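Local atomic coordinates of DnaJ homolog subfamily C member 27-A (Xenopus laevis, PDB entry 6JMG), a protein that binds GTP and magnesium as a Rab-family small GTPase carrying a DnaJ domain, and is possibly involved in regulating the MEK/ERK pathway. Residues Y79-T89 with W110-L118. Numbering follows the deposited sequence.
Sequences YEVRNEFYKDT and WLAEMKQEL
In the switch II region of this small GTPase, R82 and Y86 reach across to helix 107-117 and meet on the carboxylate of E113. R82 forms a salt bridge side-on, NE and NH2 both donating to OE1 of E113. Each N...O distance is 2.9 Å, but the bonds are bent, near 144° at the hydrogen. OE1 lies close to the guanidinium plane and receives both on its syn lone pair. A weak bond also runs from NH2 to OE2. Y86 OH donates a third bond to E113 OE1, 2.7 Å long, from above the carboxylate plane. Three donors thus fix the rotation of this acid. Extended, with CG anti to the backbone N (chi1 166°), E113 sends its carboxylate past the edge of the Y79 ring, where its CD is 3.4 Å from Y79 CD1.

Within the Ras-type G domain, the contact joins the chain after strand 63-72 to helix 107-117, which lies between strands 91-97 and 128-134. W110 lays CH2 over the centre of one guanidinium face of R82, 3.5 Å from CZ, with the two planes 54° apart. Its NE1 hydrogen-bonds to N24 OD1 of the P-loop, while R82 NH1 hydrogen-bonds to A73 O, in a segment that probably binds GTP.

The Y86 ring lies flat against M114. M114 CA sits over the ring, 3.9 Å from its centroid, in a CH-pi contact. CG of M114 touches Y86 CD1 at 3.4 Å, and its sulfur makes an oblique Met-aromatic contact. With a leucine in place of Y86, OE1 of E113 would probably lose one of its three donors and a gap would be likely to open over M114 CA. E117 stacks its carboxylate on the N83 amide, the planes nearly parallel; N83 OD1 and E117 OE2, both acceptors, are not hydrogen-bonded.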
loop_
_atom_site.group_PDB
_atom_site.type_symbol
_atom_site.label_atom_id
_atom_site.label_comp_id
_atom_site.label_asym_id
_atom_site.label_seq_id
_atom_site.Cartn_x
_atom_site.Cartn_y
_atom_site.Cartn_z
ATOM N N TYR A 79 -15.212 -12.886 -4.417
ATOM C CA TYR A 79 -14.588 -12.408 -3.187
ATOM C C TYR A 79 -13.869 -13.533 -2.449
ATOM O O TYR A 79 -12.684 -13.416 -2.102
ATOM C CB TYR A 79 -15.663 -11.780 -2.306
ATOM C CG TYR A 79 -15.198 -11.408 -0.930
ATOM C CD1 TYR A 79 -14.241 -10.416 -0.747
ATOM C CD2 TYR A 79 -15.727 -12.030 0.189
ATOM C CE1 TYR A 79 -13.815 -10.061 0.515
ATOM C CE2 TYR A 79 -15.313 -11.681 1.456
ATOM C CZ TYR A 79 -14.355 -10.696 1.617
ATOM O OH TYR A 79 -13.937 -10.353 2.884
ATOM N N GLU A 80 -14.573 -14.649 -2.220
ATOM C CA GLU A 80 -14.012 -15.730 -1.417
ATOM C C GLU A 80 -12.875 -16.438 -2.140
ATOM O O GLU A 80 -11.967 -16.975 -1.492
ATOM C CB GLU A 80 -15.106 -16.726 -1.047
ATOM C CG GLU A 80 -16.073 -16.207 0.009
ATOM C CD GLU A 80 -17.304 -15.530 -0.592
ATOM O OE1 GLU A 80 -17.273 -15.168 -1.795
ATOM O OE2 GLU A 80 -18.308 -15.371 0.139
ATOM N N VAL A 81 -12.910 -16.458 -3.474
ATOM C CA VAL A 81 -11.818 -17.058 -4.235
ATOM C C VAL A 81 -10.562 -16.200 -4.130
ATOM O O VAL A 81 -9.441 -16.728 -4.027
ATOM C CB VAL A 81 -12.239 -17.289 -5.697
ATOM C CG1 VAL A 81 -11.023 -17.608 -6.539
ATOM C CG2 VAL A 81 -13.282 -18.415 -5.796
ATOM N N ARG A 82 -10.724 -14.867 -4.156
ATOM C CA ARG A 82 -9.563 -13.975 -4.172
ATOM C C ARG A 82 -8.858 -13.908 -2.825
ATOM O O ARG A 82 -7.636 -13.716 -2.787
ATOM C CB ARG A 82 -9.967 -12.539 -4.517
ATOM C CG ARG A 82 -10.627 -12.296 -5.812
ATOM C CD ARG A 82 -10.804 -10.792 -6.003
ATOM N NE ARG A 82 -11.714 -10.145 -5.053
ATOM C CZ ARG A 82 -12.949 -9.719 -5.348
ATOM N NH1 ARG A 82 -13.449 -9.869 -6.573
ATOM N NH2 ARG A 82 -13.699 -9.136 -4.415
ATOM N N ASN A 83 -9.590 -14.104 -1.717
ATOM C CA ASN A 83 -9.027 -13.808 -0.396
ATOM C C ASN A 83 -7.730 -14.560 -0.116
ATOM O O ASN A 83 -6.859 -14.038 0.582
ATOM C CB ASN A 83 -10.036 -14.157 0.693
ATOM C CG ASN A 83 -11.150 -13.157 0.785
ATOM O OD1 ASN A 83 -11.046 -12.048 0.258
ATOM N ND2 ASN A 83 -12.231 -13.539 1.454
ATOM N N GLU A 84 -7.553 -15.763 -0.677
ATOM C CA GLU A 84 -6.336 -16.514 -0.402
ATOM C C GLU A 84 -5.083 -15.870 -0.983
ATOM O O GLU A 84 -3.974 -16.228 -0.561
ATOM C CB GLU A 84 -6.446 -17.941 -0.948
ATOM C CG GLU A 84 -6.838 -18.989 0.095
ATOM C CD GLU A 84 -5.739 -19.288 1.114
ATOM O OE1 GLU A 84 -6.055 -19.221 2.311
ATOM O OE2 GLU A 84 -4.584 -19.615 0.747
ATOM N N PHE A 85 -5.199 -14.942 -1.939
ATOM C CA PHE A 85 -4.004 -14.588 -2.690
ATOM C C PHE A 85 -3.460 -13.200 -2.382
ATOM O O PHE A 85 -2.519 -12.763 -3.052
ATOM C CB PHE A 85 -4.265 -14.761 -4.182
ATOM C CG PHE A 85 -4.705 -16.140 -4.542
ATOM C CD1 PHE A 85 -3.778 -17.173 -4.649
ATOM C CD2 PHE A 85 -6.048 -16.421 -4.734
ATOM C CE1 PHE A 85 -4.189 -18.444 -4.980
ATOM C CE2 PHE A 85 -6.464 -17.690 -5.056
ATOM C CZ PHE A 85 -5.552 -18.704 -5.165
ATOM N N TYR A 86 -3.939 -12.542 -1.329
ATOM C CA TYR A 86 -3.386 -11.234 -1.005
ATOM C C TYR A 86 -2.070 -11.341 -0.229
ATOM O O TYR A 86 -1.232 -10.433 -0.308
ATOM C CB TYR A 86 -4.390 -10.404 -0.202
ATOM C CG TYR A 86 -5.611 -9.897 -0.945
ATOM C CD1 TYR A 86 -5.500 -8.979 -1.990
ATOM C CD2 TYR A 86 -6.886 -10.289 -0.560
ATOM C CE1 TYR A 86 -6.631 -8.491 -2.652
ATOM C CE2 TYR A 86 -8.020 -9.808 -1.214
ATOM C CZ TYR A 86 -7.888 -8.913 -2.254
ATOM O OH TYR A 86 -9.017 -8.447 -2.892
ATOM N N LYS A 87 -1.866 -12.415 0.529
ATOM C CA LYS A 87 -0.695 -12.479 1.393
ATOM C C LYS A 87 0.607 -12.574 0.594
ATOM O O LYS A 87 0.659 -13.132 -0.503
ATOM C CB LYS A 87 -0.793 -13.657 2.364
ATOM C CG LYS A 87 -1.562 -14.866 1.856
ATOM C CD LYS A 87 -1.669 -15.958 2.937
ATOM C CE LYS A 87 -2.212 -17.270 2.371
ATOM N NZ LYS A 87 -3.679 -17.376 2.602
ATOM N N ASP A 88 1.673 -12.046 1.187
ATOM C CA ASP A 88 3.026 -12.109 0.635
ATOM C C ASP A 88 3.081 -11.505 -0.766
ATOM O O ASP A 88 3.660 -12.061 -1.692
ATOM C CB ASP A 88 3.544 -13.552 0.650
ATOM C CG ASP A 88 4.923 -13.688 0.036
ATOM O OD1 ASP A 88 5.856 -12.975 0.479
ATOM O OD2 ASP A 88 5.061 -14.492 -0.915
ATOM N N THR A 89 2.493 -10.330 -0.908
ATOM C CA THR A 89 2.476 -9.632 -2.185
ATOM C C THR A 89 3.514 -8.521 -2.220
ATOM O O THR A 89 3.629 -7.739 -1.274
ATOM C CB THR A 89 1.092 -9.057 -2.432
ATOM O OG1 THR A 89 0.162 -10.140 -2.491
ATOM C CG2 THR A 89 1.065 -8.263 -3.729
ATOM N N TRP A 110 -11.489 -1.742 -2.567
ATOM C CA TRP A 110 -10.458 -2.727 -2.891
ATOM C C TRP A 110 -9.330 -2.682 -1.874
ATOM O O TRP A 110 -8.860 -3.729 -1.415
ATOM C CB TRP A 110 -9.921 -2.513 -4.316
ATOM C CG TRP A 110 -10.831 -3.116 -5.347
ATOM C CD1 TRP A 110 -11.796 -2.467 -6.075
ATOM C CD2 TRP A 110 -10.910 -4.496 -5.725
ATOM N NE1 TRP A 110 -12.454 -3.357 -6.896
ATOM C CE2 TRP A 110 -11.932 -4.608 -6.698
ATOM C CE3 TRP A 110 -10.215 -5.647 -5.341
ATOM C CZ2 TRP A 110 -12.270 -5.823 -7.288
ATOM C CZ3 TRP A 110 -10.542 -6.852 -5.939
ATOM C CH2 TRP A 110 -11.555 -6.931 -6.905
ATOM N N LEU A 111 -8.880 -1.483 -1.504
ATOM C CA LEU A 111 -7.845 -1.382 -0.481
ATOM C C LEU A 111 -8.329 -1.978 0.835
ATOM O O LEU A 111 -7.589 -2.703 1.511
ATOM C CB LEU A 111 -7.439 0.076 -0.289
ATOM C CG LEU A 111 -6.674 0.706 -1.447
ATOM C CD1 LEU A 111 -6.151 2.070 -1.078
ATOM C CD2 LEU A 111 -5.532 -0.193 -1.849
ATOM N N ALA A 112 -9.587 -1.709 1.194
ATOM C CA ALA A 112 -10.135 -2.259 2.426
ATOM C C ALA A 112 -10.150 -3.779 2.388
ATOM O O ALA A 112 -9.814 -4.444 3.377
ATOM C CB ALA A 112 -11.547 -1.720 2.655
ATOM N N GLU A 113 -10.536 -4.348 1.250
ATOM C CA GLU A 113 -10.634 -5.796 1.157
ATOM C C GLU A 113 -9.263 -6.442 1.267
ATOM O O GLU A 113 -9.089 -7.425 1.994
ATOM C CB GLU A 113 -11.316 -6.175 -0.150
ATOM C CG GLU A 113 -11.175 -7.609 -0.490
ATOM C CD GLU A 113 -12.020 -7.972 -1.658
ATOM O OE1 GLU A 113 -11.602 -8.866 -2.421
ATOM O OE2 GLU A 113 -13.090 -7.344 -1.816
ATOM N N MET A 114 -8.271 -5.873 0.596
ATOM C CA MET A 114 -6.908 -6.357 0.761
ATOM C C MET A 114 -6.435 -6.172 2.194
ATOM O O MET A 114 -5.896 -7.106 2.799
ATOM C CB MET A 114 -5.963 -5.627 -0.198
ATOM C CG MET A 114 -4.545 -6.200 -0.217
ATOM S SD MET A 114 -3.352 -5.270 -1.193
ATOM C CE MET A 114 -2.115 -6.529 -1.406
ATOM N N LYS A 115 -6.659 -4.980 2.766
ATOM C CA LYS A 115 -6.141 -4.697 4.102
ATOM C C LYS A 115 -6.676 -5.661 5.152
ATOM O O LYS A 115 -5.947 -5.993 6.096
ATOM C CB LYS A 115 -6.460 -3.265 4.521
ATOM C CG LYS A 115 -5.304 -2.299 4.399
ATOM C CD LYS A 115 -5.757 -0.852 4.638
ATOM C CE LYS A 115 -4.725 0.163 4.146
ATOM N NZ LYS A 115 -5.310 1.527 3.955
ATOM N N GLN A 116 -7.917 -6.147 5.023
ATOM C CA GLN A 116 -8.317 -7.107 6.046
ATOM C C GLN A 116 -7.769 -8.506 5.821
ATOM O O GLN A 116 -7.654 -9.267 6.785
ATOM C CB GLN A 116 -9.815 -7.192 6.284
ATOM C CG GLN A 116 -9.844 -7.391 7.819
ATOM C CD GLN A 116 -11.183 -7.549 8.480
ATOM O OE1 GLN A 116 -11.306 -8.273 9.481
ATOM N NE2 GLN A 116 -12.191 -6.855 7.966
ATOM N N GLU A 117 -7.477 -8.893 4.584
ATOM C CA GLU A 117 -6.937 -10.231 4.405
ATOM C C GLU A 117 -5.496 -10.334 4.874
ATOM O O GLU A 117 -4.946 -11.441 4.894
ATOM C CB GLU A 117 -7.041 -10.654 2.946
ATOM C CG GLU A 117 -7.675 -12.011 2.788
ATOM C CD GLU A 117 -8.955 -12.149 3.588
ATOM O OE1 GLU A 117 -9.003 -13.056 4.448
ATOM O OE2 GLU A 117 -9.910 -11.362 3.345
ATOM N N LEU A 118 -4.874 -9.214 5.228
ATOM C CA LEU A 118 -3.516 -9.195 5.746
ATOM C C LEU A 118 -3.458 -9.077 7.265
ATOM O O LEU A 118 -2.362 -9.152 7.836
ATOM C CB LEU A 118 -2.730 -8.036 5.107
ATOM C CG LEU A 118 -2.689 -8.021 3.580
ATOM C CD1 LEU A 118 -1.652 -7.029 3.056
ATOM C CD2 LEU A 118 -2.415 -9.435 3.053
#